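Local coordinates for protein (tenascin) (Gallus gallus, PDB 1QR4) that forms part of an extracellular matrix adhesion protein, as two tandem fibronectin type III domains that probably bind heparin and contactin, at residues 122-127 / 165-170; 109-114 / 152-157. One frame throughout, in Å; residues are numbered along the deposited sequence.

Contact 1: 122-127 / 165-170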
loop_
_atom_site.group_PDB
_atom_site.type_symbol
_atom_site.label_atom_id
_atom_site.label_comp_id
_atom_site.label_asym_id
_atom_site.label_seq_id
_atom_site.Cartn_x
_atom_site.Cartn_y
_atom_site.Cartn_z
ATOM N N VAL A 122 0.899 12.070 3.868
ATOM C CA VAL A 122 -0.283 12.147 3.014
ATOM C C VAL A 122 -0.676 13.572 2.644
ATOM O O VAL A 122 -0.749 14.448 3.508
ATOM C CB VAL A 122 -1.491 11.426 3.683
ATOM C CG1 VAL A 122 -1.484 11.656 5.188
ATOM C CG2 VAL A 122 -2.810 11.915 3.096
ATOM N N ASP A 123 -0.969 13.780 1.359
ATOM C CA ASP A 123 -1.358 15.093 0.845
ATOM C C ASP A 123 -2.845 15.388 1.014
ATOM O O ASP A 123 -3.211 16.484 1.446
ATOM C CB ASP A 123 -1.010 15.233 -0.639
ATOM C CG ASP A 123 0.460 15.054 -0.925
ATOM O OD1 ASP A 123 1.273 14.962 0.023
ATOM O OD2 ASP A 123 0.798 15.011 -2.127
ATOM N N SER A 124 -3.694 14.427 0.637
ATOM C CA SER A 124 -5.155 14.577 0.737
ATOM C C SER A 124 -5.909 13.246 0.940
ATOM O O SER A 124 -5.294 12.185 1.069
ATOM C CB SER A 124 -5.698 15.300 -0.509
ATOM O OG SER A 124 -5.369 14.608 -1.705
ATOM N N TYR A 125 -7.241 13.318 1.001
ATOM C CA TYR A 125 -8.088 12.132 1.162
ATOM C C TYR A 125 -9.273 12.230 0.210
ATOM O O TYR A 125 -9.857 13.299 0.067
ATOM C CB TYR A 125 -8.654 12.045 2.577
ATOM C CG TYR A 125 -7.636 11.896 3.674
ATOM C CD1 TYR A 125 -7.111 10.648 3.994
ATOM C CD2 TYR A 125 -7.219 12.998 4.419
ATOM C CE1 TYR A 125 -6.197 10.500 5.031
ATOM C CE2 TYR A 125 -6.300 12.859 5.456
ATOM C CZ TYR A 125 -5.799 11.608 5.754
ATOM O OH TYR A 125 -4.903 11.462 6.782
ATOM N N ARG A 126 -9.618 11.137 -0.463
ATOM C CA ARG A 126 -10.780 11.152 -1.347
ATOM C C ARG A 126 -11.933 10.369 -0.699
ATOM O O ARG A 126 -11.903 9.131 -0.591
ATOM C CB ARG A 126 -10.445 10.621 -2.743
ATOM C CG ARG A 126 -10.382 11.728 -3.792
ATOM C CD ARG A 126 -10.460 11.189 -5.222
ATOM N NE ARG A 126 -9.163 10.747 -5.733
ATOM C CZ ARG A 126 -8.188 11.570 -6.118
ATOM N NH1 ARG A 126 -8.356 12.887 -6.051
ATOM N NH2 ARG A 126 -7.047 11.074 -6.581
ATOM N N VAL A 127 -12.908 11.127 -0.198
ATOM C CA VAL A 127 -14.090 10.587 0.465
ATOM C C VAL A 127 -15.240 10.459 -0.514
ATOM O O VAL A 127 -15.835 11.460 -0.909
ATOM C CB VAL A 127 -14.561 11.513 1.613
ATOM C CG1 VAL A 127 -15.726 10.885 2.341
ATOM C CG2 VAL A 127 -13.424 11.791 2.577
ATOM N N ILE A 165 -10.082 7.309 0.826
ATOM C CA ILE A 165 -8.794 6.912 0.262
ATOM C C ILE A 165 -7.752 7.974 0.526
ATOM O O ILE A 165 -8.068 9.159 0.473
ATOM C CB ILE A 165 -8.925 6.757 -1.265
ATOM C CG1 ILE A 165 -9.669 5.475 -1.602
ATOM C CG2 ILE A 165 -7.579 6.757 -1.939
ATOM C CD1 ILE A 165 -9.982 5.323 -3.073
ATOM N N SER A 166 -6.524 7.554 0.831
ATOM C CA SER A 166 -5.415 8.494 1.053
ATOM C C SER A 166 -4.751 8.777 -0.290
ATOM O O SER A 166 -4.654 7.884 -1.147
ATOM C CB SER A 166 -4.344 7.900 1.955
ATOM O OG SER A 166 -4.873 7.532 3.201
ATOM N N VAL A 167 -4.261 10.002 -0.460
ATOM C CA VAL A 167 -3.595 10.388 -1.695
ATOM C C VAL A 167 -2.305 11.152 -1.408
ATOM O O VAL A 167 -2.264 12.043 -0.563
ATOM C CB VAL A 167 -4.504 11.265 -2.589
ATOM C CG1 VAL A 167 -3.805 11.565 -3.909
ATOM C CG2 VAL A 167 -5.813 10.571 -2.856
ATOM N N LYS A 168 -1.242 10.759 -2.091
ATOM C CA LYS A 168 0.043 11.424 -1.948
ATOM C C LYS A 168 0.627 11.477 -3.352
ATOM O O LYS A 168 0.887 10.445 -3.975
ATOM C CB LYS A 168 0.957 10.666 -0.988
ATOM C CG LYS A 168 2.185 11.462 -0.564
ATOM C CD LYS A 168 3.479 10.852 -1.097
ATOM C CE LYS A 168 4.680 11.782 -0.891
ATOM N NZ LYS A 168 4.633 13.018 -1.744
ATOM N N GLY A 169 0.749 12.692 -3.870
ATOM C CA GLY A 169 1.252 12.866 -5.210
ATOM C C GLY A 169 0.177 12.355 -6.139
ATOM O O GLY A 169 -0.871 12.977 -6.255
ATOM N N PHE A 170 0.417 11.197 -6.752
ATOM C CA PHE A 170 -0.540 10.567 -7.676
ATOM C C PHE A 170 -0.954 9.212 -7.125
ATOM O O PHE A 170 -1.848 8.549 -7.665
ATOM C CB PHE A 170 0.088 10.364 -9.060
ATOM C CG PHE A 170 0.769 11.579 -9.586
ATOM C CD1 PHE A 170 0.041 12.574 -10.226
ATOM C CD2 PHE A 170 2.134 11.760 -9.391
ATOM C CE1 PHE A 170 0.663 13.742 -10.658
ATOM C CE2 PHE A 170 2.765 12.922 -9.818
ATOM C CZ PHE A 170 2.029 13.914 -10.452
HETATM O O HOH W 1 -1.904 14.449 -3.833
#
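Asp123 reaches over the end of strand 165-168 and takes the backbone N-H of Gly169 on OD2, at 2.9 Å from Gly169 N. The donor comes from above the carboxylate plane, 53° out of it. Asp123 CG lies beside the backbone N, anti to the carbonyl carbon (chi1 -59°), and comes within 3.8 Å of Gly169 N. A water donates to OD2 and to Gly169 O, a second link between the same residues. The other oxygen, OD1, meets the Lys168 chain at CG, 3.7 Å away. Lys168 NZ stays 4.3 Å from OD1, beyond a salt bridge, so any charge attraction is probably modest. Asp123 and Ser124 both face Val167, and both give their N-H to Val167 O. Two residues against one make a classic beta bulge, set where strand 124-131 begins to pair antiparallel with strand 159-168 in the four-stranded sheet of the second fibronectin type III domain. From Ser124 onward the pairing is regular, and Ser124, Val167, Arg126 and Ile165 share one face. Ser124 OG touches Val167 CB at 3.6 Å. The Arg126 chain bends at chi3 (-84°), and Val167 CG2 lies over one face of the guanidinium, 3.9 Å above its plane and toward the rim. Glu172 is a weak, long ion partner of that group. Tyr125 and Ser166 point to the other face. Ser166 OG lies oblique to the tyrosine ring, 3.7 Å from Tyr125 CE1, and is hydrogen-bonded to Gly96 O. Val122 CG2 lies over one face of the Tyr125 ring, toward its rim, and Trp115 meets it too.

Contact 2: 109-114 / 152-157; sequences NSATVS and VKLVPG
Leu154 and Asn109 meet closely through their backbones. Leu154 N donates to Asn109 O at 2.9 Å, with an N-H...O angle of 151° and the donor tilted from the carbonyl plane. It is the one hydrogen bond between the two segments. In return, Asn109 CA makes a CH...O contact to Leu154 O at 3.1 Å. Both the N-H and the C=O of Leu154 thus turn to Asn109. The leucine side chain is buried. Its CD2 branch turns to Ala111 and comes within 4.3 Å of Ala111 CB, an apolar contact at the inner end.

The outer side is looser. Asn109 is exposed, and its amide lies near Leu154 O. Asn109 ND2 is 3.0 Å from that oxygen, but the angle is too poor for a hydrogen bond. Asn109 OD1 only brushes the ring of Pro156, at 3.9 Å from CG, and the two side chains slant across each other. Val152 and Lys153 are exposed too, with their CB atoms directed away from segment 109-114.

Segment 152-157 lies in the loop between strands 148-151 and 159-168. It passes the start of strand 111-115, which pairs with strand 148-151 through Ala111 and Leu151. The loop thus joins the three-stranded sheet to the four-stranded one, and Ala111 and Leu154 both pack on Leu180 of strand 171-181.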
loop_
_atom_site.group_PDB
_atom_site.type_symbol
_atom_site.label_atom_id
_atom_site.label_comp_id
_atom_site.label_asym_id
_atom_site.label_seq_id
_atom_site.Cartn_x
_atom_site.Cartn_y
_atom_site.Cartn_z
ATOM N N ASN A 109 -30.371 15.048 6.967
ATOM C CA ASN A 109 -29.647 15.539 5.781
ATOM C C ASN A 109 -28.125 15.701 5.826
ATOM O O ASN A 109 -27.512 16.036 4.807
ATOM C CB ASN A 109 -30.253 16.867 5.318
ATOM C CG ASN A 109 -31.554 16.682 4.574
ATOM O OD1 ASN A 109 -32.600 16.440 5.175
ATOM N ND2 ASN A 109 -31.493 16.774 3.253
ATOM N N SER A 110 -27.505 15.454 6.975
ATOM C CA SER A 110 -26.059 15.618 7.064
ATOM C C SER A 110 -25.379 14.744 8.107
ATOM O O SER A 110 -25.954 14.445 9.156
ATOM C CB SER A 110 -25.731 17.072 7.365
ATOM O OG SER A 110 -26.282 17.446 8.615
ATOM N N ALA A 111 -24.119 14.401 7.837
ATOM C CA ALA A 111 -23.341 13.567 8.746
ATOM C C ALA A 111 -21.867 13.916 8.739
ATOM O O ALA A 111 -21.296 14.260 7.704
ATOM C CB ALA A 111 -23.523 12.098 8.405
ATOM N N THR A 112 -21.258 13.821 9.912
ATOM C CA THR A 112 -19.848 14.106 10.067
ATOM C C THR A 112 -19.064 12.797 10.034
ATOM O O THR A 112 -19.090 12.025 10.999
ATOM C CB THR A 112 -19.557 14.848 11.411
ATOM O OG1 THR A 112 -20.122 16.164 11.371
ATOM C CG2 THR A 112 -18.047 14.964 11.677
ATOM N N VAL A 113 -18.417 12.527 8.899
ATOM C CA VAL A 113 -17.590 11.335 8.758
ATOM C C VAL A 113 -16.180 11.714 9.194
ATOM O O VAL A 113 -15.689 12.794 8.872
ATOM C CB VAL A 113 -17.612 10.785 7.315
ATOM C CG1 VAL A 113 -17.361 11.884 6.318
ATOM C CG2 VAL A 113 -16.599 9.671 7.169
ATOM N N SER A 114 -15.568 10.854 9.994
ATOM C CA SER A 114 -14.227 11.093 10.505
ATOM C C SER A 114 -13.373 9.835 10.301
ATOM O O SER A 114 -13.911 8.741 10.103
ATOM C CB SER A 114 -14.317 11.452 11.983
ATOM O OG SER A 114 -13.040 11.524 12.578
ATOM N N VAL A 152 -23.288 16.755 3.169
ATOM C CA VAL A 152 -24.560 17.471 3.088
ATOM C C VAL A 152 -25.389 16.981 1.926
ATOM O O VAL A 152 -24.906 16.214 1.093
ATOM C CB VAL A 152 -24.358 18.981 2.908
ATOM C CG1 VAL A 152 -23.515 19.545 4.051
ATOM C CG2 VAL A 152 -23.734 19.274 1.537
ATOM N N LYS A 153 -26.614 17.485 1.840
ATOM C CA LYS A 153 -27.550 17.091 0.787
ATOM C C LYS A 153 -27.878 15.600 0.859
ATOM O O LYS A 153 -28.220 14.975 -0.147
ATOM C CB LYS A 153 -27.018 17.431 -0.607
ATOM C CG LYS A 153 -27.277 18.853 -1.058
ATOM C CD LYS A 153 -27.204 18.943 -2.583
ATOM C CE LYS A 153 -27.355 20.374 -3.077
ATOM N NZ LYS A 153 -26.247 21.233 -2.572
ATOM N N LEU A 154 -27.770 15.038 2.058
ATOM C CA LEU A 154 -28.067 13.632 2.265
ATOM C C LEU A 154 -29.573 13.345 2.388
ATOM O O LEU A 154 -30.286 13.977 3.184
ATOM C CB LEU A 154 -27.325 13.130 3.498
ATOM C CG LEU A 154 -26.007 12.416 3.223
ATOM C CD1 LEU A 154 -25.249 13.064 2.073
ATOM C CD2 LEU A 154 -25.187 12.396 4.497
ATOM N N VAL A 155 -30.052 12.412 1.565
ATOM C CA VAL A 155 -31.455 12.002 1.572
ATOM C C VAL A 155 -31.793 11.304 2.886
ATOM O O VAL A 155 -31.042 10.455 3.359
ATOM C CB VAL A 155 -31.755 11.044 0.408
ATOM C CG1 VAL A 155 -33.106 10.353 0.611
ATOM C CG2 VAL A 155 -31.742 11.811 -0.901
ATOM N N PRO A 156 -32.927 11.668 3.502
ATOM C CA PRO A 156 -33.316 11.041 4.765
ATOM C C PRO A 156 -33.595 9.556 4.567
ATOM O O PRO A 156 -34.049 9.136 3.496
ATOM C CB PRO A 156 -34.597 11.793 5.139
ATOM C CG PRO A 156 -34.440 13.116 4.464
ATOM C CD PRO A 156 -33.888 12.716 3.123
ATOM N N GLY A 157 -33.269 8.770 5.589
ATOM C CA GLY A 157 -33.498 7.341 5.548
ATOM C C GLY A 157 -33.000 6.617 4.314
ATOM O O GLY A 157 -33.748 6.382 3.359
#

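Both contacts lie in the second fibronectin type III domain, with centres 22 Å apart. The nearest atoms of contact 1 and contact 2 are about 4 Å apart, without touching. Along the chain the segments alternate: 109-114, 122-127, 152-157, 165-170. Strand 111-115 is followed directly by strand 124-131, and the loop holding 152-157 leads into strand 159-168. Each contact therefore joins an earlier part of the domain to a later one. The three- and four-stranded antiparallel sheets are those of the fibronectin type III sandwich. Contact 1 lies within the four-stranded sheet, contact 2 where the loop passes from one sheet to the other. Both lie away from the putative heparin site.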